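Local structure of peptidoglycan glycosyltransferase (Burkholderia ambifaria, 5UY7) at residues 202-207 and 237-242; 220-225 and 258-263; 299-304 and 373-378. The protein is a penicillin-binding protein, modelled here over its transpeptidase-type domain, a member of the fold clan that also holds the beta-lactamases. All coordinates share one frame; numbering follows the deposited sequence. Where two conformers were deposited one is given.

Overall arrangement
From the N terminus, helix 201-217 is met first. Contact 1 joins its opening turns to edge strand 235-241, closing a loop that holds the rest of the helix and strand 222-229. Contact 2 starts inside that loop, at residues 220-225, and ends beyond it at the short helix 260-263, so the two contacts cross. Their centres lie 11 Å apart, and they touch where segment 237-242 meets both strand 222-229, its neighbour in the five-stranded antiparallel sheet, and helix 260-263. Contact 3 follows in series, about 40 Å from contact 1 between centres and on the opposite side of the chain's centre, joining hairpin 298-307 to the start of helix 374-381.

Contact 1 of 3, residues 202-207 and 237-242; sequences KIQYIA and ALVNYP
OE1 of Q204 accepts the backbone N-H of L238 at 2.8 Å from L238 N, with an N-H...O angle of 161°; the N-H arrives in the plane of the Q204 side-chain carbonyl, on a lone pair of OE1. The other end of the same amide returns the bond: Q204 NE2 donates an N-H to L238 O at 2.9 Å, although here the donor stands 52° above the peptide carbonyl plane. Together the two bonds fix the rotation of the Q204 amide and occupy both backbone polar groups of L238. These lie between those of A237 and V239, which pair with V227 and A225 of strand 222-229. A bend at chi2 (83°) puts CD of Q204 beside the strand, where it also rests 3.6 Å from CG2 of V239.

Small apolar groups close the interface behind the amide. CB of A207, one helical turn on from I203, sits 3.9 Å from A237 CB and equally near V239 CG2, while CG2 of I203 meets A237 CB at 3.8 Å. With alanines on both sides, the helix and strand axes approach to 7.3 Å. I203 also reaches V227 and T523 of helix 509-526. The arrangement is that of the penicillin-binding transpeptidase fold, whose N-terminal helix packs beside the C-terminal one against the antiparallel sheet, here with a glutamine amide bridging to the outermost strand.

Contact 2 of 3, residues 220-225 and 258-263; sequences AKAGAA and RNRILT
I261 meets A224 through CG1, which chi1 (-67°) sets anti to its own carbonyl carbon and beside its backbone N. From there CG1 presses on CB of A224 at 3.4 Å, closer than two carbons normally pack, so the strand and the short helix are tightly apposed here. The chain then runs on extended, carrying CD1 to 3.6 Å from the backbone O of A225. One residue earlier, R260 is bent at chi3 (-62°), which places NE near strand 222-229, 3.9 Å from CB of A222. NH2 of R260 comes to 3.7 Å from the same methyl, an oblique approach to the guanidinium. The polar partner of this NH2 is P242 O, just past the end of strand 235-241, so A222 lies alongside a charged group held by that carbonyl.

N259 occupies the N-cap position of helix 260-263, and its backbone O receives both L262 N (2.8 Å) and T263 N (2.9 Å). The side-chain amide of N240 fixes this short helix to the edge strand, its OD1 accepting I261 N and its ND2 bonding to N259 OD1. The CB atoms of A222 and A224 point toward the helix, and the intervening G223 has no side chain; its backbone pairs with Y241. K221 and A222 form a classic beta bulge opposite D499. Strand 222-229 thus runs between strands 235-241 and 492-499, while helix 260-263 covers the face bearing A222 and A224, next to helix 390-401, whose L390 touches A224 and F391 touches I261.

Contact 3 of 3, residues 299-304 and 373-378; sequences FVLDGA and RRIEQA. With SO4 (sulfate ion), chain E.
D302 and R374 form a two-pronged salt bridge, carboxylate against the edge of the guanidinium. R374 NE gives a nearly straight bond to D302 OD2 at 3.0 Å (172°), meeting that oxygen on its syn side, while NH2 pairs with OD1 at a modelled length so short that its exact value is doubtful. The two flat groups are turned only 25° apart, and the R374 chain, bent at chi3 (64°), brings NE round to the carboxylate. OD2 is gripped a second time, by a water that donates to it at 2.9 Å and accepts the backbone N-H of I375 at 2.8 Å from I375 N. The same water is near a sulfate ion, probably from the crystallisation liquor, that sits by R374 N at the helix start; the modelled contacts of its O2 are too short to be read closely. R373 holds the N-cap position, its own N bonded to OE1 of E376, an oxygen that also has R367 as a salt-bridge partner.

Beneath the salt bridge L301 spreads its two methyls. CD1 lies over one face of the R374 guanidinium, toward its rim, and CD2 touches A378 CB at 3.6 Å. Beside it CD1 of I375 rests on A304 CB at 3.7 Å. T330 of helix 326-333 packs on both L301 and A378. Hairpin 298-307 reverses through a type I' turn from L301 to A304, with D302 and G303 at its corner and backbone bonds between L301 and A304 in both directions. This is a beta-hairpin with a two-residue turn, whose turn end docks on the opening turns of helix 374-381.

Contact 1 of 3, residues 202-207 and 237-242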
loop_
_atom_site.group_PDB
_atom_site.type_symbol
_atom_site.label_atom_id
_atom_site.label_comp_id
_atom_site.label_asym_id
_atom_site.label_seq_id
_atom_site.Cartn_x
_atom_site.Cartn_y
_atom_site.Cartn_z
ATOM N N LYS A 202 -4.902 19.073 13.473
ATOM C CA LYS A 202 -4.139 19.691 12.394
ATOM C C LYS A 202 -3.917 18.722 11.235
ATOM O O LYS A 202 -4.060 19.100 10.065
ATOM C CB LYS A 202 -2.803 20.187 12.951
ATOM C CG LYS A 202 -1.909 20.909 11.980
ATOM C CD LYS A 202 -0.895 21.773 12.747
ATOM C CE LYS A 202 -0.480 21.133 14.071
ATOM N NZ LYS A 202 0.664 21.822 14.741
ATOM N N ILE A 203 -3.562 17.469 11.534
ATOM C CA ILE A 203 -3.351 16.510 10.455
ATOM C C ILE A 203 -4.681 16.102 9.837
ATOM O O ILE A 203 -4.764 15.884 8.622
ATOM C CB ILE A 203 -2.555 15.292 10.961
ATOM C CG1 ILE A 203 -1.176 15.745 11.452
ATOM C CG2 ILE A 203 -2.395 14.254 9.853
ATOM C CD1 ILE A 203 -0.311 14.632 12.041
ATOM N N GLN A 204 -5.739 16.009 10.648
ATOM C CA GLN A 204 -7.072 15.764 10.104
ATOM C C GLN A 204 -7.459 16.856 9.111
ATOM O O GLN A 204 -7.996 16.565 8.036
ATOM C CB GLN A 204 -8.092 15.681 11.248
ATOM C CG GLN A 204 -9.529 15.413 10.815
ATOM C CD GLN A 204 -9.798 13.941 10.583
ATOM O OE1 GLN A 204 -8.872 13.136 10.591
ATOM N NE2 GLN A 204 -11.067 13.580 10.394
ATOM N N TYR A 205 -7.184 18.122 9.450
ATOM C CA TYR A 205 -7.477 19.207 8.518
ATOM C C TYR A 205 -6.644 19.081 7.246
ATOM O O TYR A 205 -7.150 19.300 6.136
ATOM C CB TYR A 205 -7.237 20.565 9.180
ATOM C CG TYR A 205 -7.310 21.693 8.184
ATOM C CD1 TYR A 205 -8.527 22.102 7.663
ATOM C CD2 TYR A 205 -6.154 22.304 7.715
ATOM C CE1 TYR A 205 -8.594 23.127 6.725
ATOM C CE2 TYR A 205 -6.210 23.299 6.790
ATOM C CZ TYR A 205 -7.424 23.708 6.295
ATOM O OH TYR A 205 -7.446 24.718 5.375
ATOM N N ILE A 206 -5.359 18.739 7.387
ATOM C CA ILE A 206 -4.502 18.563 6.215
ATOM C C ILE A 206 -5.077 17.498 5.296
ATOM O O ILE A 206 -5.170 17.683 4.075
ATOM C CB ILE A 206 -3.069 18.207 6.648
ATOM C CG1 ILE A 206 -2.353 19.446 7.175
ATOM C CG2 ILE A 206 -2.300 17.591 5.489
ATOM C CD1 ILE A 206 -1.060 19.124 7.888
ATOM N N ALA A 207 -5.472 16.360 5.875
ATOM C CA ALA A 207 -6.038 15.283 5.075
ATOM C C ALA A 207 -7.357 15.704 4.443
ATOM O O ALA A 207 -7.596 15.455 3.254
ATOM C CB ALA A 207 -6.236 14.045 5.950
ATOM N N ALA A 237 -5.190 10.848 11.279
ATOM C CA ALA A 237 -6.239 11.439 10.461
ATOM C C ALA A 237 -7.041 10.319 9.833
ATOM O O ALA A 237 -6.485 9.285 9.457
ATOM C CB ALA A 237 -5.669 12.359 9.375
ATOM N N LEU A 238 -8.347 10.537 9.712
ATOM C CA LEU A 238 -9.234 9.545 9.111
ATOM C C LEU A 238 -10.381 10.336 8.502
ATOM O O LEU A 238 -11.198 10.884 9.245
ATOM C CB LEU A 238 -9.721 8.558 10.174
ATOM C CG LEU A 238 -10.569 7.338 9.814
ATOM C CD1 LEU A 238 -9.699 6.247 9.253
ATOM C CD2 LEU A 238 -11.295 6.836 11.055
ATOM N N VAL A 239 -10.412 10.454 7.171
ATOM C CA VAL A 239 -11.336 11.359 6.494
ATOM C C VAL A 239 -12.065 10.625 5.379
ATOM O O VAL A 239 -11.432 9.975 4.541
ATOM C CB VAL A 239 -10.610 12.591 5.914
ATOM C CG1 VAL A 239 -11.616 13.519 5.211
ATOM C CG2 VAL A 239 -9.898 13.343 7.010
ATOM N N ASN A 240 -13.389 10.744 5.363
ATOM C CA ASN A 240 -14.212 10.402 4.213
ATOM C C ASN A 240 -14.758 11.693 3.630
ATOM O O ASN A 240 -15.265 12.537 4.377
ATOM C CB ASN A 240 -15.371 9.488 4.608
ATOM C CG ASN A 240 -14.902 8.142 5.103
ATOM O OD1 ASN A 240 -14.564 7.271 4.309
ATOM N ND2 ASN A 240 -14.883 7.963 6.420
ATOM N N TYR A 241 -14.655 11.850 2.310
ATOM C CA TYR A 241 -15.252 13.000 1.634
ATOM C C TYR A 241 -16.047 12.543 0.421
ATOM O O TYR A 241 -15.465 11.954 -0.513
ATOM C CB TYR A 241 -14.197 14.030 1.220
ATOM C CG TYR A 241 -14.864 15.331 0.868
ATOM C CD1 TYR A 241 -15.208 16.242 1.859
ATOM C CD2 TYR A 241 -15.226 15.617 -0.440
ATOM C CE1 TYR A 241 -15.855 17.422 1.556
ATOM C CE2 TYR A 241 -15.879 16.790 -0.754
ATOM C CZ TYR A 241 -16.188 17.694 0.247
ATOM O OH TYR A 241 -16.838 18.863 -0.061
ATOM N N PRO A 242 -17.365 12.799 0.367
ATOM C CA PRO A 242 -18.137 13.444 1.436
ATOM C C PRO A 242 -18.385 12.512 2.625
ATOM O O PRO A 242 -18.039 11.334 2.571
ATOM C CB PRO A 242 -19.467 13.807 0.753
ATOM C CG PRO A 242 -19.261 13.560 -0.716
ATOM C CD PRO A 242 -18.189 12.524 -0.818
#

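Contact 2 of 3, residues 220-225 and 258-263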
loop_
_atom_site.group_PDB
_atom_site.type_symbol
_atom_site.label_atom_id
_atom_site.label_comp_id
_atom_site.label_asym_id
_atom_site.label_seq_id
_atom_site.Cartn_x
_atom_site.Cartn_y
_atom_site.Cartn_z
ATOM N N ALA A 220 -14.925 13.490 -8.586
ATOM C CA ALA A 220 -15.010 12.101 -8.176
ATOM C C ALA A 220 -16.258 11.861 -7.341
ATOM O O ALA A 220 -16.853 12.784 -6.779
ATOM C CB ALA A 220 -13.765 11.697 -7.381
ATOM N N LYS A 221 -16.649 10.590 -7.269
ATOM C CA LYS A 221 -17.781 10.195 -6.441
ATOM C C LYS A 221 -17.480 10.399 -4.963
ATOM O O LYS A 221 -18.296 10.953 -4.220
ATOM C CB LYS A 221 -18.138 8.734 -6.717
ATOM C CG LYS A 221 -19.201 8.165 -5.794
ATOM C CD LYS A 221 -19.576 6.745 -6.200
ATOM C CE LYS A 221 -20.664 6.182 -5.300
ATOM N NZ LYS A 221 -21.054 4.798 -5.690
ATOM N N ALA A 222 -16.310 9.959 -4.521
ATOM C CA ALA A 222 -15.976 10.006 -3.106
ATOM C C ALA A 222 -14.470 9.881 -2.977
ATOM O O ALA A 222 -13.772 9.532 -3.933
ATOM C CB ALA A 222 -16.688 8.897 -2.327
ATOM N N GLY A 223 -13.977 10.178 -1.783
ATOM C CA GLY A 223 -12.571 9.975 -1.491
ATOM C C GLY A 223 -12.387 9.568 -0.048
ATOM O O GLY A 223 -13.284 9.723 0.788
ATOM N N ALA A 224 -11.198 9.044 0.238
ATOM C CA ALA A 224 -10.842 8.624 1.585
ATOM C C ALA A 224 -9.357 8.866 1.799
ATOM O O ALA A 224 -8.555 8.737 0.873
ATOM C CB ALA A 224 -11.168 7.150 1.817
ATOM N N ALA A 225 -8.996 9.223 3.030
ATOM C CA ALA A 225 -7.584 9.376 3.363
ATOM C C ALA A 225 -7.369 9.041 4.826
ATOM O O ALA A 225 -8.193 9.395 5.673
ATOM C CB ALA A 225 -7.101 10.803 3.093
ATOM N N ARG A 258 -22.144 5.226 7.067
ATOM C CA ARG A 258 -21.083 4.223 7.067
ATOM C C ARG A 258 -19.719 4.879 6.894
ATOM O O ARG A 258 -19.582 5.859 6.164
ATOM C CB ARG A 258 -21.313 3.193 5.957
ATOM N N ASN A 259 -18.710 4.334 7.567
ATOM C CA ASN A 259 -17.337 4.817 7.434
ATOM C C ASN A 259 -16.683 4.018 6.311
ATOM O O ASN A 259 -16.176 2.913 6.527
ATOM C CB ASN A 259 -16.589 4.679 8.756
ATOM C CG ASN A 259 -15.267 5.427 8.761
ATOM O OD1 ASN A 259 -14.513 5.381 7.794
ATOM N ND2 ASN A 259 -14.991 6.129 9.855
ATOM N N ARG A 260 -16.695 4.585 5.099
ATOM C CA ARG A 260 -16.290 3.835 3.910
ATOM C C ARG A 260 -14.840 3.366 3.978
ATOM O O ARG A 260 -14.499 2.334 3.388
ATOM C CB ARG A 260 -16.515 4.679 2.657
ATOM C CG ARG A 260 -17.972 5.066 2.450
ATOM C CD ARG A 260 -18.200 5.751 1.116
ATOM N NE ARG A 260 -17.461 7.006 0.986
ATOM C CZ ARG A 260 -17.849 8.169 1.506
ATOM N NH1 ARG A 260 -18.966 8.247 2.217
ATOM N NH2 ARG A 260 -17.113 9.255 1.324
ATOM N N ILE A 261 -13.971 4.103 4.676
ATOM C CA ILE A 261 -12.591 3.657 4.855
ATOM C C ILE A 261 -12.550 2.266 5.462
ATOM O O ILE A 261 -11.673 1.455 5.135
ATOM C CB ILE A 261 -11.806 4.655 5.732
ATOM C CG1 ILE A 261 -11.639 5.987 5.017
ATOM C CG2 ILE A 261 -10.441 4.074 6.110
ATOM C CD1 ILE A 261 -10.831 7.002 5.807
ATOM N N LEU A 262 -13.504 1.958 6.340
ATOM C CA LEU A 262 -13.556 0.669 7.012
ATOM C C LEU A 262 -14.522 -0.315 6.365
ATOM O O LEU A 262 -14.335 -1.530 6.502
ATOM C CB LEU A 262 -13.964 0.867 8.475
ATOM C CG LEU A 262 -12.888 1.546 9.318
ATOM C CD1 LEU A 262 -13.513 2.559 10.252
ATOM C CD2 LEU A 262 -12.116 0.490 10.096
ATOM N N THR A 263 -15.540 0.167 5.660
ATOM C CA THR A 263 -16.591 -0.731 5.190
ATOM C C THR A 263 -16.479 -1.087 3.716
ATOM O O THR A 263 -16.931 -2.165 3.320
ATOM C CB THR A 263 -17.975 -0.125 5.455
ATOM O OG1 THR A 263 -18.122 1.098 4.722
ATOM C CG2 THR A 263 -18.159 0.155 6.943
#

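Contact 3 of 3, residues 299-304 and 373-378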
loop_
_atom_site.group_PDB
_atom_site.type_symbol
_atom_site.label_atom_id
_atom_site.label_comp_id
_atom_site.label_asym_id
_atom_site.label_seq_id
_atom_site.Cartn_x
_atom_site.Cartn_y
_atom_site.Cartn_z
ATOM N N PHE A 299 3.091 -12.684 -21.040
ATOM C CA PHE A 299 3.360 -13.967 -20.410
ATOM C C PHE A 299 2.084 -14.797 -20.441
ATOM O O PHE A 299 0.977 -14.254 -20.485
ATOM C CB PHE A 299 3.865 -13.763 -18.970
ATOM C CG PHE A 299 4.352 -15.018 -18.297
ATOM C CD1 PHE A 299 5.378 -15.771 -18.842
ATOM C CD2 PHE A 299 3.824 -15.401 -17.073
ATOM C CE1 PHE A 299 5.839 -16.911 -18.200
ATOM C CE2 PHE A 299 4.281 -16.537 -16.425
ATOM C CZ PHE A 299 5.289 -17.292 -16.990
ATOM N N VAL A 300 2.244 -16.119 -20.447
ATOM C CA VAL A 300 1.113 -17.038 -20.405
ATOM C C VAL A 300 1.338 -18.021 -19.269
ATOM O O VAL A 300 2.407 -18.631 -19.171
ATOM C CB VAL A 300 0.920 -17.787 -21.740
ATOM C CG1 VAL A 300 -0.237 -18.756 -21.621
ATOM C CG2 VAL A 300 0.667 -16.802 -22.861
ATOM N N LEU A 301 0.337 -18.160 -18.405
ATOM C CA LEU A 301 0.397 -19.071 -17.267
ATOM C C LEU A 301 -0.864 -19.916 -17.286
ATOM O O LEU A 301 -1.969 -19.385 -17.134
ATOM C CB LEU A 301 0.518 -18.306 -15.949
ATOM C CG LEU A 301 0.571 -19.197 -14.709
ATOM C CD1 LEU A 301 1.762 -20.133 -14.793
ATOM C CD2 LEU A 301 0.656 -18.353 -13.459
ATOM N N ASP A 302 -0.696 -21.224 -17.482
ATOM C CA ASP A 302 -1.822 -22.152 -17.570
ATOM C C ASP A 302 -2.874 -21.652 -18.557
ATOM O O ASP A 302 -4.075 -21.673 -18.287
ATOM C CB ASP A 302 -2.431 -22.401 -16.192
ATOM C CG ASP A 302 -1.469 -23.099 -15.256
ATOM O OD1 ASP A 302 -0.552 -23.783 -15.759
ATOM O OD2 ASP A 302 -1.623 -22.963 -14.024
ATOM N N GLY A 303 -2.410 -21.184 -19.714
ATOM C CA GLY A 303 -3.288 -20.697 -20.753
ATOM C C GLY A 303 -3.800 -19.284 -20.576
ATOM O O GLY A 303 -4.447 -18.762 -21.492
ATOM N N ALA A 304 -3.534 -18.644 -19.437
ATOM C CA ALA A 304 -4.085 -17.308 -19.254
ATOM C C ALA A 304 -3.013 -16.249 -19.469
ATOM O O ALA A 304 -1.848 -16.458 -19.109
ATOM C CB ALA A 304 -4.679 -17.149 -17.856
ATOM N N ARG A 373 -6.255 -21.960 -7.481
ATOM C CA ARG A 373 -5.625 -22.393 -8.717
ATOM C C ARG A 373 -4.321 -21.625 -8.902
ATOM O O ARG A 373 -4.134 -20.545 -8.343
ATOM C CB ARG A 373 -6.553 -22.169 -9.910
ATOM N N ARG A 374 -3.402 -22.201 -9.683
ATOM C CA ARG A 374 -2.115 -21.543 -9.889
ATOM C C ARG A 374 -2.295 -20.152 -10.492
ATOM O O ARG A 374 -1.613 -19.194 -10.093
ATOM C CB ARG A 374 -1.216 -22.415 -10.769
ATOM C CG ARG A 374 0.243 -22.024 -10.682
ATOM C CD ARG A 374 1.165 -23.118 -11.195
ATOM N NE ARG A 374 0.973 -23.380 -12.617
ATOM C CZ ARG A 374 1.934 -23.809 -13.428
ATOM N NH1 ARG A 374 3.156 -24.011 -12.955
ATOM N NH2 ARG A 374 1.677 -24.026 -14.712
ATOM N N ILE A 375 -3.240 -20.008 -11.423
ATOM C CA ILE A 375 -3.503 -18.692 -11.996
ATOM C C ILE A 375 -4.063 -17.738 -10.944
ATOM O O ILE A 375 -3.834 -16.525 -11.014
ATOM C CB ILE A 375 -4.444 -18.824 -13.210
ATOM C CG1 ILE A 375 -4.556 -17.490 -13.946
ATOM C CG2 ILE A 375 -5.814 -19.315 -12.779
ATOM C CD1 ILE A 375 -3.229 -16.956 -14.414
ATOM N N GLU A 376 -4.787 -18.257 -9.946
ATOM C CA GLU A 376 -5.316 -17.389 -8.896
ATOM C C GLU A 376 -4.212 -16.921 -7.953
ATOM O O GLU A 376 -4.215 -15.764 -7.507
ATOM C CB GLU A 376 -6.422 -18.120 -8.134
ATOM C CG GLU A 376 -7.654 -18.358 -8.982
ATOM C CD GLU A 376 -8.585 -19.400 -8.399
ATOM O OE1 GLU A 376 -8.156 -20.165 -7.509
ATOM O OE2 GLU A 376 -9.753 -19.452 -8.835
ATOM N N GLN A 377 -3.261 -17.802 -7.631
ATOM C CA GLN A 377 -2.075 -17.358 -6.906
ATOM C C GLN A 377 -1.359 -16.252 -7.673
ATOM O O GLN A 377 -0.900 -15.265 -7.080
ATOM C CB GLN A 377 -1.136 -18.539 -6.651
ATOM C CG GLN A 377 0.144 -18.144 -5.917
ATOM C CD GLN A 377 1.010 -19.336 -5.573
ATOM O OE1 GLN A 377 0.552 -20.474 -5.605
ATOM N NE2 GLN A 377 2.275 -19.079 -5.250
ATOM N N ALA A 378 -1.287 -16.386 -9.003
ATOM C CA ALA A 378 -0.638 -15.362 -9.819
ATOM C C ALA A 378 -1.368 -14.025 -9.729
ATOM O O ALA A 378 -0.750 -12.990 -9.449
ATOM C CB ALA A 378 -0.550 -15.820 -11.273
HETATM S S SO4 E . -4.185 -25.441 -10.915
HETATM O O1 SO4 E . -3.582 -25.814 -9.636
HETATM O O2 SO4 E . -4.120 -23.994 -11.086
HETATM O O3 SO4 E . -3.449 -26.081 -12.004
HETATM O O4 SO4 E . -5.579 -25.875 -10.943
HETATM O O HOH W 1 -4.137 -22.229 -12.889
#